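Local coordinates for anthrone oxidase-like protein (Streptomyces ambofaciens, PDB 5F9P) that acts as an oxygenase in atypical angucycline biosynthesis, cleaving a carbon-carbon bond in the oxidative opening of ring B, probably as a monooxygenase, at residues Ile3-Lys8 with Asn98-Thr103; Arg94-Glu99 with Arg167-Ala172; Ile115-Asp120 with Val224-Ala229; Ala157-Lys162 with Ile175-Trp180. All blocks are in the same frame, centred on the assembly; numbering follows the deposited sequence.

From the N terminus, contact 1 brings residues 3-8 against strand 92-105, closing a loop of about 90 residues. Contact 2 opens on the same strand, sharing Asn98 and Glu99 with contact 1, and reaches forward to the loop at 167-172. Contact 3 starts after contact 1 has closed; its segments alternate with those of contact 2, so these two cross, and it ends on the last barrel strand, 217-228. Contact 4, the hairpin 157-162 with 175-180, is nested within contact 3 and crosses contact 2. Strand 155-167 pairs with 92-105, joining contacts 1, 2 and 4 in one sheet, while Ile3 on Ile115 links contacts 1 and 3 by packing.

Contact 1 (Ile3-Lys8 with Asn98-Thr103); sequences ISAEDK and NEVAHT
Ala5 and Val100 are the nearest CA pair, 5.3 Å apart, yet no direct hydrogen bond crosses between Ile3-Lys8 and strand 98-103. Ser4 to Asp7 form a type I beta turn, closed by Asp7 N to Ser4 O at 2.9 Å. A water joins the backbones instead, donating to Asp7 O and accepting from Val100 N. The Asp7 carboxylate ties the same two ends of the turn by side-chain bonds: OD2 takes Ser4 N in a nearly straight bond (177°), and OD1 takes Ser4 OG at 3.0 Å, both donors standing above the carboxylate plane. Val100 puts its two methyls to separate use. CG1, anti to the backbone N (chi1 174°), lies 3.7 Å from Ala5 CA, whereas CG2 meets Ile3 CG2 at 4.0 Å. Further along, Thr103 CG2 packs 3.7 Å from Ala5 N, while Thr103 OG1 is turned to its own partner, Gly111 O. Ala101 and His102 both face Val160, which defines a classic beta bulge in this strand. The arrangement is a beta-turn connection, leading from strand 2-3 into strand 10-17, laid over a bulged strand of a closed antiparallel barrel, consistent with the dimeric alpha-beta barrel clan.

Contact 2 (Arg94-Glu99 with Arg167-Ala172); sequences RLMQNE and RGLEGA
Leu95 CD1 lies over one face of the Arg167 guanidinium, 4.1 Å above its plane and displaced toward the rim. The same methyl touches the arginine's aliphatic part, 4.1 Å from Arg167 CD, and the two side chains cross at a slant. A bend at chi3 (56°) turns NE of Arg167 out of an extended course, and the guanidinium also makes a cation-pi contact with Tyr73, so its planar group has both an aliphatic and an aromatic neighbour. Beneath these side chains, Leu95 and Arg167 form an antiparallel hydrogen-bonded pair: Leu95 N to Arg167 O and Arg167 N to Leu95 O are each 2.9 Å, the first at 168° at the hydrogen. Arg167 O receives a second, weaker approach from Arg94 CA at 3.4 Å, a CA-H...O contact. Beyond this pair the chain leaves the sheet at Gly168, whose phi is positive (96°), and Gly168 O comes to 3.4 Å from Arg94 CG. Leu169 then returns toward the strand, its CD1 meeting the selenium of selenomethionine Met96 at 3.8 Å. The contact thus ends the pairing of strands 92-105 and 155-167, where the chain turns toward strand 172-180. Helix 66-74 contributes Tyr73 beside Leu95; Met96 instead packs on Phe173 and Ile175 of strand 172-180 and on Leu15 of strand 10-17.

Contact 3 (Ile115-Asp120 with Val224-Ala229); sequences IGPGRD and VHTRSA
Pro117 sets the CG-CD side of its ring against Thr226 and the His225 backbone, on a barrel strand carrying a classic beta bulge: Val224 and His225 both face Val48 of the adjoining strand 43-51. In the first shell, Pro117 CG lies 3.9 Å from His225 N and 4.1 Å from Val224 C, so the ring covers backbone at the bulge rather than the Val224 or His225 side chains. Both of those side chains leave their CA atoms pointing away from the loop. The Pro117 ring and the Thr226 side chain cross at about a right angle, and no hydrogen bond joins the segments; this is a small surface contact, burying 158 Å² in all.

A second shell fixes the partners. Thr226 OG1 bonds to Thr47 OG1 and Ser46 O on strand 43-51, which probably holds the threonine's rotation, and His225 NE2 bonds to Asp36 OD1 on helix 21-37. On the loop side, the turn after Pro117 has helical backbone angles, with a weak bond from Arg119 N to Gly116 O at 3.3 Å. Arg119 NH1 forms a salt bridge with Asp121 OD1, and Arg119 O receives Arg156 NH1. At the centre, Thr226 OG1 is anti to its backbone N (chi1 -168°), which leaves CG2 between N and the carbonyl carbon, 3.4 Å from Pro117 CD, tighter than usual for two carbons.

Contact 4 (Ala157-Lys162 with Ile175-Trp180); sequences AHVVLK and ISYSQW
Val159 and Tyr177 stand at the middle of the tightly bonded part, where two strands run antiparallel at 168° with their axes 4.6 Å apart. Val159 N reaches Tyr177 O at 2.7 Å in a nearly straight bond (174°), and Tyr177 N returns to Val159 O. Leu161 and Ile175 repeat the reciprocal pair, with their CB atoms 4.1 Å apart. At Ala157 one bond of the pair is weak, N to Gln179 O at 3.3 Å, while Gln179 N to Ala157 O is 2.8 Å. Ala157, Val159, Leu161, Ile175, Tyr177 and Gln179 share one face, and all six are buried; there Tyr177 OH bonds to His49 NE2 and Gln179 NE2 to Glu114 O.

The other face is more polar and partly open at Ser176. His158 carries CG anti to its backbone N (chi1 -170°), and its ring edge meets the serine: His158 NE2 and Ser176 OG are 2.7 Å apart, a hydrogen bond in which either may donate. Ser176 OG also bonds a glycerol, probably from the crystallisation liquor. Beside them, Trp180 NE1 gives a bond to Ser178 OG at 2.9 Å. In the barrel this hairpin lies between strands 92-105 and 122-130; helix 135-142 packs on Val160 through Leu139 and Leu142, and the Phe60 ring of strand 56-63 meets that of Tyr177.

Contact 1 (Ile3-Lys8 with Asn98-Thr103)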
loop_
_atom_site.group_PDB
_atom_site.type_symbol
_atom_site.label_atom_id
_atom_site.label_comp_id
_atom_site.label_asym_id
_atom_site.label_seq_id
_atom_site.Cartn_x
_atom_site.Cartn_y
_atom_site.Cartn_z
ATOM N N ILE A 3 8.297 8.133 -2.919
ATOM C CA ILE A 3 8.658 6.726 -3.085
ATOM C C ILE A 3 9.553 6.553 -4.304
ATOM O O ILE A 3 9.267 7.097 -5.361
ATOM C CB ILE A 3 7.414 5.838 -3.289
ATOM C CG1 ILE A 3 6.409 6.052 -2.157
ATOM C CG2 ILE A 3 7.826 4.362 -3.389
ATOM C CD1 ILE A 3 5.040 5.472 -2.467
ATOM N N SER A 4 10.633 5.798 -4.161
ATOM C CA SER A 4 11.512 5.554 -5.306
ATOM C C SER A 4 12.180 4.183 -5.254
ATOM O O SER A 4 12.444 3.646 -4.177
ATOM C CB SER A 4 12.586 6.636 -5.393
ATOM O OG SER A 4 13.704 6.276 -4.606
ATOM N N ALA A 5 12.480 3.628 -6.421
ATOM C CA ALA A 5 13.134 2.321 -6.485
ATOM C C ALA A 5 14.509 2.298 -5.804
ATOM O O ALA A 5 14.994 1.234 -5.413
ATOM C CB ALA A 5 13.246 1.855 -7.929
ATOM N N GLU A 6 15.135 3.464 -5.657
ATOM C CA GLU A 6 16.437 3.543 -4.989
ATOM C C GLU A 6 16.327 3.608 -3.466
ATOM O O GLU A 6 17.340 3.621 -2.763
ATOM C CB GLU A 6 17.252 4.728 -5.507
ATOM C CG GLU A 6 17.514 4.689 -6.998
ATOM C CD GLU A 6 16.360 5.253 -7.802
ATOM O OE1 GLU A 6 15.567 6.047 -7.243
ATOM O OE2 GLU A 6 16.248 4.903 -8.996
ATOM N N ASP A 7 15.098 3.648 -2.959
ATOM C CA ASP A 7 14.870 3.625 -1.515
ATOM C C ASP A 7 15.671 2.503 -0.873
ATOM O O ASP A 7 15.590 1.357 -1.309
ATOM C CB ASP A 7 13.375 3.428 -1.196
ATOM C CG ASP A 7 12.550 4.697 -1.410
ATOM O OD1 ASP A 7 13.159 5.760 -1.675
ATOM O OD2 ASP A 7 11.295 4.627 -1.294
ATOM N N LYS A 8 16.435 2.827 0.165
ATOM C CA LYS A 8 17.208 1.817 0.876
ATOM C C LYS A 8 16.556 1.459 2.208
ATOM O O LYS A 8 16.985 0.534 2.894
ATOM C CB LYS A 8 18.647 2.287 1.099
ATOM C CG LYS A 8 19.513 2.256 -0.159
ATOM C CD LYS A 8 21.015 2.228 0.170
ATOM C CE LYS A 8 21.471 3.488 0.902
ATOM N NZ LYS A 8 22.938 3.498 1.212
ATOM N N ASN A 98 8.255 -4.718 3.076
ATOM C CA ASN A 98 8.564 -4.782 1.656
ATOM C C ASN A 98 9.777 -3.971 1.280
ATOM O O ASN A 98 10.212 -3.087 2.021
ATOM C CB ASN A 98 7.398 -4.208 0.839
ATOM C CG ASN A 98 6.060 -4.655 1.352
ATOM O OD1 ASN A 98 5.539 -5.690 0.938
ATOM N ND2 ASN A 98 5.498 -3.886 2.279
ATOM N N GLU A 99 10.299 -4.251 0.095
ATOM C CA GLU A 99 11.229 -3.345 -0.550
ATOM C C GLU A 99 10.601 -2.914 -1.865
ATOM O O GLU A 99 9.764 -3.624 -2.428
ATOM C CB GLU A 99 12.589 -4.003 -0.769
ATOM C CG GLU A 99 12.595 -5.122 -1.770
ATOM C CD GLU A 99 13.944 -5.846 -1.815
ATOM O OE1 GLU A 99 14.125 -6.719 -2.690
ATOM O OE2 GLU A 99 14.819 -5.542 -0.970
ATOM N N VAL A 100 10.972 -1.731 -2.332
ATOM C CA VAL A 100 10.414 -1.209 -3.564
ATOM C C VAL A 100 11.137 -1.876 -4.721
ATOM O O VAL A 100 12.360 -1.841 -4.783
ATOM C CB VAL A 100 10.577 0.323 -3.642
ATOM C CG1 VAL A 100 10.111 0.840 -5.013
ATOM C CG2 VAL A 100 9.796 0.989 -2.512
ATOM N N ALA A 101 10.395 -2.515 -5.623
ATOM C CA ALA A 101 11.040 -3.228 -6.718
ATOM C C ALA A 101 11.067 -2.382 -7.992
ATOM O O ALA A 101 11.987 -2.480 -8.804
ATOM C CB ALA A 101 10.352 -4.581 -6.974
ATOM N N HIS A 102 10.056 -1.548 -8.168
ATOM C CA HIS A 102 9.903 -0.839 -9.423
ATOM C C HIS A 102 8.966 0.356 -9.260
ATOM O O HIS A 102 7.995 0.287 -8.503
ATOM C CB HIS A 102 9.339 -1.810 -10.472
ATOM C CG HIS A 102 9.298 -1.252 -11.857
ATOM N ND1 HIS A 102 10.378 -1.301 -12.711
ATOM C CD2 HIS A 102 8.303 -0.637 -12.542
ATOM C CE1 HIS A 102 10.047 -0.746 -13.865
ATOM N NE2 HIS A 102 8.792 -0.341 -13.789
ATOM N N THR A 103 9.274 1.444 -9.959
ATOM C CA THR A 103 8.350 2.568 -10.082
ATOM C C THR A 103 8.175 2.961 -11.546
ATOM O O THR A 103 9.073 2.792 -12.379
ATOM C CB THR A 103 8.795 3.815 -9.272
ATOM O OG1 THR A 103 10.000 4.363 -9.832
ATOM C CG2 THR A 103 9.026 3.446 -7.826
HETATM O O HOH W 1 13.557 -0.452 -1.432
#

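Contact 2 (Arg94-Glu99 with Arg167-Ala172)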
loop_
_atom_site.group_PDB
_atom_site.type_symbol
_atom_site.label_atom_id
_atom_site.label_comp_id
_atom_site.label_asym_id
_atom_site.label_seq_id
_atom_site.Cartn_x
_atom_site.Cartn_y
_atom_site.Cartn_z
ATOM N N ARG A 94 -2.982 -7.433 8.345
ATOM C CA ARG A 94 -1.746 -7.882 7.717
ATOM C C ARG A 94 -0.726 -6.757 7.762
ATOM O O ARG A 94 -0.958 -5.675 7.212
ATOM C CB ARG A 94 -1.979 -8.316 6.267
ATOM C CG ARG A 94 -2.540 -9.728 6.121
ATOM C CD ARG A 94 -3.926 -9.709 5.536
ATOM N NE ARG A 94 -3.989 -10.429 4.267
ATOM C CZ ARG A 94 -4.993 -10.339 3.398
ATOM N NH1 ARG A 94 -6.027 -9.532 3.643
ATOM N NH2 ARG A 94 -4.951 -11.038 2.269
ATOM N N LEU A 95 0.395 -7.009 8.430
ATOM C CA LEU A 95 1.443 -6.009 8.550
ATOM C C LEU A 95 2.606 -6.498 7.719
ATOM O O LEU A 95 3.296 -7.457 8.099
ATOM C CB LEU A 95 1.871 -5.825 10.009
ATOM C CG LEU A 95 0.800 -5.743 11.098
ATOM C CD1 LEU A 95 1.485 -5.690 12.460
ATOM C CD2 LEU A 95 -0.133 -4.547 10.922
HETATM N N MSE A 96 2.827 -5.835 6.588
HETATM C CA MSE A 96 3.688 -6.379 5.549
HETATM C C MSE A 96 4.954 -5.562 5.333
HETATM O O MSE A 96 4.891 -4.358 5.111
HETATM C CB MSE A 96 2.900 -6.480 4.245
HETATM C CG MSE A 96 1.786 -7.529 4.268
HETATM SE SE MSE A 96 0.596 -7.332 2.735
HETATM C CE MSE A 96 -0.207 -5.606 3.241
ATOM N N GLN A 97 6.106 -6.223 5.382
ATOM C CA GLN A 97 7.377 -5.541 5.182
ATOM C C GLN A 97 7.871 -5.788 3.765
ATOM O O GLN A 97 7.912 -6.932 3.310
ATOM C CB GLN A 97 8.411 -6.017 6.212
ATOM C CG GLN A 97 7.908 -5.936 7.652
ATOM C CD GLN A 97 8.887 -6.531 8.657
ATOM O OE1 GLN A 97 10.096 -6.434 8.487
ATOM N NE2 GLN A 97 8.363 -7.152 9.706
ATOM N N ASN A 98 8.255 -4.718 3.076
ATOM C CA ASN A 98 8.564 -4.782 1.656
ATOM C C ASN A 98 9.777 -3.971 1.280
ATOM O O ASN A 98 10.212 -3.087 2.021
ATOM C CB ASN A 98 7.398 -4.208 0.839
ATOM C CG ASN A 98 6.060 -4.655 1.352
ATOM O OD1 ASN A 98 5.539 -5.690 0.938
ATOM N ND2 ASN A 98 5.498 -3.886 2.279
ATOM N N GLU A 99 10.299 -4.251 0.095
ATOM C CA GLU A 99 11.229 -3.345 -0.550
ATOM C C GLU A 99 10.601 -2.914 -1.865
ATOM O O GLU A 99 9.764 -3.624 -2.428
ATOM C CB GLU A 99 12.589 -4.003 -0.769
ATOM C CG GLU A 99 12.595 -5.122 -1.770
ATOM C CD GLU A 99 13.944 -5.846 -1.815
ATOM O OE1 GLU A 99 14.125 -6.719 -2.690
ATOM O OE2 GLU A 99 14.819 -5.542 -0.970
ATOM N N ARG A 167 3.413 -10.138 9.141
ATOM C CA ARG A 167 2.621 -10.689 10.233
ATOM C C ARG A 167 1.189 -10.782 9.761
ATOM O O ARG A 167 0.605 -9.785 9.345
ATOM C CB ARG A 167 2.740 -9.814 11.487
ATOM C CG ARG A 167 4.193 -9.658 11.963
ATOM C CD ARG A 167 4.349 -8.614 13.053
ATOM N NE ARG A 167 3.480 -8.914 14.183
ATOM C CZ ARG A 167 3.525 -8.294 15.357
ATOM N NH1 ARG A 167 4.410 -7.328 15.567
ATOM N NH2 ARG A 167 2.688 -8.651 16.324
ATOM N N GLY A 168 0.623 -11.983 9.795
ATOM C CA GLY A 168 -0.747 -12.174 9.373
ATOM C C GLY A 168 -0.842 -12.645 7.936
ATOM O O GLY A 168 -1.930 -12.789 7.394
ATOM N N LEU A 169 0.303 -12.878 7.313
ATOM C CA LEU A 169 0.343 -13.380 5.942
ATOM C C LEU A 169 1.581 -14.265 5.800
ATOM O O LEU A 169 2.684 -13.864 6.172
ATOM C CB LEU A 169 0.388 -12.212 4.945
ATOM C CG LEU A 169 0.477 -12.471 3.434
ATOM C CD1 LEU A 169 0.545 -11.161 2.668
ATOM C CD2 LEU A 169 1.680 -13.319 3.086
ATOM N N GLU A 170 1.396 -15.475 5.286
ATOM C CA GLU A 170 2.520 -16.383 5.106
ATOM C C GLU A 170 2.796 -16.670 3.637
ATOM O O GLU A 170 1.912 -16.556 2.799
ATOM C CB GLU A 170 2.302 -17.686 5.877
ATOM C CG GLU A 170 2.983 -17.694 7.248
ATOM C CD GLU A 170 4.495 -17.437 7.164
ATOM O OE1 GLU A 170 5.067 -17.488 6.044
ATOM O OE2 GLU A 170 5.112 -17.183 8.227
ATOM N N GLY A 171 4.035 -17.033 3.335
ATOM C CA GLY A 171 4.420 -17.357 1.974
ATOM C C GLY A 171 4.920 -16.116 1.271
ATOM O O GLY A 171 4.977 -15.036 1.870
ATOM N N ALA A 172 5.271 -16.265 0.001
ATOM C CA ALA A 172 5.791 -15.158 -0.786
ATOM C C ALA A 172 4.650 -14.264 -1.253
ATOM O O ALA A 172 3.538 -14.736 -1.482
ATOM C CB ALA A 172 6.572 -15.680 -1.974
#

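Contact 3 (Ile115-Asp120 with Val224-Ala229)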
loop_
_atom_site.group_PDB
_atom_site.type_symbol
_atom_site.label_atom_id
_atom_site.label_comp_id
_atom_site.label_asym_id
_atom_site.label_seq_id
_atom_site.Cartn_x
_atom_site.Cartn_y
_atom_site.Cartn_z
ATOM N N ILE A 115 2.988 10.448 -2.542
ATOM C CA ILE A 115 1.683 10.125 -1.975
ATOM C C ILE A 115 1.293 11.153 -0.908
ATOM O O ILE A 115 2.149 11.661 -0.184
ATOM C CB ILE A 115 1.670 8.701 -1.386
ATOM C CG1 ILE A 115 2.713 8.561 -0.268
ATOM C CG2 ILE A 115 1.918 7.687 -2.499
ATOM C CD1 ILE A 115 2.555 7.279 0.580
ATOM N N GLY A 116 0.008 11.462 -0.815
ATOM C CA GLY A 116 -0.447 12.518 0.082
ATOM C C GLY A 116 -1.886 12.931 -0.185
ATOM O O GLY A 116 -2.386 12.770 -1.301
ATOM N N PRO A 117 -2.567 13.465 0.841
ATOM C CA PRO A 117 -4.000 13.782 0.732
ATOM C C PRO A 117 -4.267 14.904 -0.264
ATOM O O PRO A 117 -5.386 15.011 -0.780
ATOM C CB PRO A 117 -4.388 14.232 2.149
ATOM C CG PRO A 117 -3.179 13.959 3.030
ATOM C CD PRO A 117 -1.990 13.848 2.144
ATOM N N GLY A 118 -3.249 15.715 -0.542
ATOM C CA GLY A 118 -3.400 16.854 -1.434
ATOM C C GLY A 118 -3.426 16.544 -2.927
ATOM O O GLY A 118 -3.811 17.395 -3.731
ATOM N N ARG A 119 -3.020 15.336 -3.311
ATOM C CA ARG A 119 -2.941 14.984 -4.725
ATOM C C ARG A 119 -4.278 14.525 -5.291
ATOM O O ARG A 119 -4.490 14.515 -6.507
ATOM C CB ARG A 119 -1.935 13.856 -4.927
ATOM C CG ARG A 119 -0.670 13.963 -4.116
ATOM C CD ARG A 119 0.349 12.969 -4.645
ATOM N NE ARG A 119 1.096 13.506 -5.775
ATOM C CZ ARG A 119 0.914 13.174 -7.053
ATOM N NH1 ARG A 119 -0.004 12.283 -7.420
ATOM N NH2 ARG A 119 1.670 13.745 -7.977
ATOM N N ASP A 120 -5.168 14.097 -4.408
ATOM C CA ASP A 120 -6.407 13.460 -4.838
ATOM C C ASP A 120 -6.187 12.264 -5.771
ATOM O O ASP A 120 -6.950 12.037 -6.710
ATOM C CB ASP A 120 -7.343 14.480 -5.469
ATOM C CG ASP A 120 -7.920 15.424 -4.448
ATOM O OD1 ASP A 120 -7.862 15.092 -3.242
ATOM O OD2 ASP A 120 -8.429 16.491 -4.845
ATOM N N VAL A 224 -6.122 9.934 3.139
ATOM C CA VAL A 224 -6.807 10.877 4.026
ATOM C C VAL A 224 -5.897 11.571 5.040
ATOM O O VAL A 224 -6.314 12.522 5.678
ATOM C CB VAL A 224 -8.007 10.211 4.769
ATOM C CG1 VAL A 224 -9.090 9.747 3.764
ATOM C CG2 VAL A 224 -7.531 9.054 5.642
ATOM N N HIS A 225 -4.658 11.107 5.184
ATOM C CA HIS A 225 -3.773 11.665 6.204
ATOM C C HIS A 225 -2.343 11.210 5.955
ATOM O O HIS A 225 -2.091 10.043 5.635
ATOM C CB HIS A 225 -4.250 11.236 7.604
ATOM C CG HIS A 225 -3.625 11.997 8.739
ATOM N ND1 HIS A 225 -4.059 13.247 9.126
ATOM C CD2 HIS A 225 -2.634 11.661 9.603
ATOM C CE1 HIS A 225 -3.347 13.660 10.162
ATOM N NE2 HIS A 225 -2.477 12.713 10.475
ATOM N N THR A 226 -1.413 12.145 6.081
ATOM C CA THR A 226 0.011 11.829 6.001
ATOM C C THR A 226 0.799 12.719 6.954
ATOM O O THR A 226 0.436 13.885 7.170
ATOM C CB THR A 226 0.565 12.048 4.580
ATOM O OG1 THR A 226 1.870 11.469 4.481
ATOM C CG2 THR A 226 0.666 13.526 4.273
ATOM N N ARG A 227 1.879 12.161 7.502
ATOM C CA ARG A 227 2.776 12.863 8.410
ATOM C C ARG A 227 4.191 12.287 8.315
ATOM O O ARG A 227 4.345 11.075 8.155
ATOM C CB ARG A 227 2.278 12.726 9.857
ATOM C CG ARG A 227 2.986 13.668 10.806
ATOM C CD ARG A 227 2.544 13.566 12.264
ATOM N NE ARG A 227 3.554 14.235 13.079
ATOM C CZ ARG A 227 4.354 13.644 13.960
ATOM N NH1 ARG A 227 4.221 12.357 14.240
ATOM N NH2 ARG A 227 5.268 14.370 14.604
ATOM N N SER A 228 5.216 13.140 8.424
ATOM C CA SER A 228 6.613 12.679 8.409
ATOM C C SER A 228 7.315 12.915 9.741
ATOM O O SER A 228 6.832 13.690 10.573
ATOM C CB SER A 228 7.409 13.381 7.294
ATOM O OG SER A 228 6.875 13.079 6.020
ATOM N N ALA A 229 8.466 12.261 9.935
ATOM C CA ALA A 229 9.236 12.415 11.170
ATOM C C ALA A 229 9.329 13.892 11.589
ATOM O O ALA A 229 9.729 14.731 10.805
ATOM C CB ALA A 229 10.635 11.803 11.025
#

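Contact 4 (Ala157-Lys162 with Ile175-Trp180)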
loop_
_atom_site.group_PDB
_atom_site.type_symbol
_atom_site.label_atom_id
_atom_site.label_comp_id
_atom_site.label_asym_id
_atom_site.label_seq_id
_atom_site.Cartn_x
_atom_site.Cartn_y
_atom_site.Cartn_z
ATOM N N ALA A 157 0.727 6.819 -11.747
ATOM C CA ALA A 157 1.943 6.176 -11.244
ATOM C C ALA A 157 1.716 4.746 -10.773
ATOM O O ALA A 157 0.580 4.344 -10.466
ATOM C CB ALA A 157 2.572 7.022 -10.103
ATOM N N HIS A 158 2.800 3.980 -10.724
ATOM C CA HIS A 158 2.737 2.583 -10.294
ATOM C C HIS A 158 3.964 2.229 -9.478
ATOM O O HIS A 158 5.103 2.440 -9.921
ATOM C CB HIS A 158 2.640 1.620 -11.490
ATOM C CG HIS A 158 2.341 0.199 -11.099
ATOM N ND1 HIS A 158 2.807 -0.888 -11.813
ATOM C CD2 HIS A 158 1.612 -0.310 -10.076
ATOM C CE1 HIS A 158 2.372 -2.004 -11.249
ATOM N NE2 HIS A 158 1.647 -1.683 -10.194
ATOM N N VAL A 159 3.720 1.696 -8.286
ATOM C CA VAL A 159 4.774 1.167 -7.431
ATOM C C VAL A 159 4.613 -0.345 -7.304
ATOM O O VAL A 159 3.506 -0.836 -7.033
ATOM C CB VAL A 159 4.698 1.781 -6.008
ATOM C CG1 VAL A 159 5.818 1.229 -5.138
ATOM C CG2 VAL A 159 4.754 3.321 -6.074
ATOM N N VAL A 160 5.700 -1.086 -7.498
ATOM C CA VAL A 160 5.660 -2.536 -7.300
ATOM C C VAL A 160 6.551 -2.870 -6.130
ATOM O O VAL A 160 7.724 -2.510 -6.122
ATOM C CB VAL A 160 6.148 -3.314 -8.555
ATOM C CG1 VAL A 160 6.130 -4.827 -8.309
ATOM C CG2 VAL A 160 5.297 -2.953 -9.776
ATOM N N LEU A 161 6.000 -3.549 -5.135
ATOM C CA LEU A 161 6.777 -3.927 -3.964
ATOM C C LEU A 161 6.984 -5.431 -3.888
ATOM O O LEU A 161 6.077 -6.221 -4.196
ATOM C CB LEU A 161 6.084 -3.457 -2.685
ATOM C CG LEU A 161 5.609 -2.003 -2.639
ATOM C CD1 LEU A 161 4.834 -1.739 -1.347
ATOM C CD2 LEU A 161 6.802 -1.104 -2.713
ATOM N N LYS A 162 8.183 -5.819 -3.461
ATOM C CA LYS A 162 8.507 -7.213 -3.179
ATOM C C LYS A 162 8.323 -7.479 -1.699
ATOM O O LYS A 162 8.943 -6.818 -0.866
ATOM C CB LYS A 162 9.960 -7.503 -3.553
ATOM C CG LYS A 162 10.405 -8.926 -3.215
ATOM C CD LYS A 162 11.907 -9.125 -3.451
ATOM C CE LYS A 162 12.318 -10.569 -3.155
ATOM N NZ LYS A 162 13.780 -10.810 -3.372
ATOM N N ILE A 175 3.229 -6.782 -4.346
ATOM C CA ILE A 175 2.169 -5.797 -4.217
ATOM C C ILE A 175 2.212 -4.845 -5.375
ATOM O O ILE A 175 3.291 -4.437 -5.821
ATOM C CB ILE A 175 2.302 -4.995 -2.895
ATOM C CG1 ILE A 175 1.858 -5.860 -1.718
ATOM C CG2 ILE A 175 1.491 -3.687 -2.962
ATOM C CD1 ILE A 175 2.203 -5.276 -0.366
ATOM N N SER A 176 1.024 -4.514 -5.869
ATOM C CA SER A 176 0.852 -3.513 -6.900
ATOM C C SER A 176 0.141 -2.312 -6.279
ATOM O O SER A 176 -0.953 -2.463 -5.730
ATOM C CB SER A 176 -0.029 -4.086 -8.018
ATOM O OG SER A 176 -0.320 -3.088 -8.975
ATOM N N TYR A 177 0.739 -1.132 -6.369
ATOM C CA TYR A 177 0.146 0.077 -5.781
ATOM C C TYR A 177 0.176 1.167 -6.849
ATOM O O TYR A 177 1.248 1.614 -7.243
ATOM C CB TYR A 177 0.957 0.491 -4.543
ATOM C CG TYR A 177 0.533 1.772 -3.846
ATOM C CD1 TYR A 177 0.923 3.012 -4.328
ATOM C CD2 TYR A 177 -0.240 1.733 -2.685
ATOM C CE1 TYR A 177 0.546 4.190 -3.679
ATOM C CE2 TYR A 177 -0.618 2.892 -2.034
ATOM C CZ TYR A 177 -0.223 4.119 -2.529
ATOM O OH TYR A 177 -0.604 5.273 -1.869
ATOM N N SER A 178 -0.996 1.558 -7.351
ATOM C CA SER A 178 -1.080 2.529 -8.435
ATOM C C SER A 178 -1.956 3.753 -8.118
ATOM O O SER A 178 -2.859 3.691 -7.278
ATOM C CB SER A 178 -1.527 1.862 -9.750
ATOM O OG SER A 178 -2.802 1.242 -9.665
ATOM N N GLN A 179 -1.669 4.857 -8.805
ATOM C CA GLN A 179 -2.407 6.111 -8.658
ATOM C C GLN A 179 -3.102 6.517 -9.963
ATOM O O GLN A 179 -2.515 6.421 -11.046
ATOM C CB GLN A 179 -1.458 7.236 -8.244
ATOM C CG GLN A 179 -0.736 6.991 -6.931
ATOM C CD GLN A 179 0.288 8.072 -6.635
ATOM O OE1 GLN A 179 0.963 8.565 -7.539
ATOM N NE2 GLN A 179 0.395 8.455 -5.369
ATOM N N TRP A 180 -4.338 7.004 -9.842
ATOM C CA TRP A 180 -5.174 7.318 -10.992
ATOM C C TRP A 180 -5.840 8.699 -10.827
ATOM O O TRP A 180 -5.951 9.204 -9.705
ATOM C CB TRP A 180 -6.233 6.218 -11.153
ATOM C CG TRP A 180 -5.622 4.873 -11.434
ATOM C CD1 TRP A 180 -5.115 3.981 -10.523
ATOM C CD2 TRP A 180 -5.453 4.277 -12.719
ATOM N NE1 TRP A 180 -4.639 2.862 -11.174
ATOM C CE2 TRP A 180 -4.821 3.029 -12.525
ATOM C CE3 TRP A 180 -5.763 4.687 -14.024
ATOM C CZ2 TRP A 180 -4.503 2.182 -13.584
ATOM C CZ3 TRP A 180 -5.443 3.840 -15.082
ATOM C CH2 TRP A 180 -4.822 2.602 -14.850
#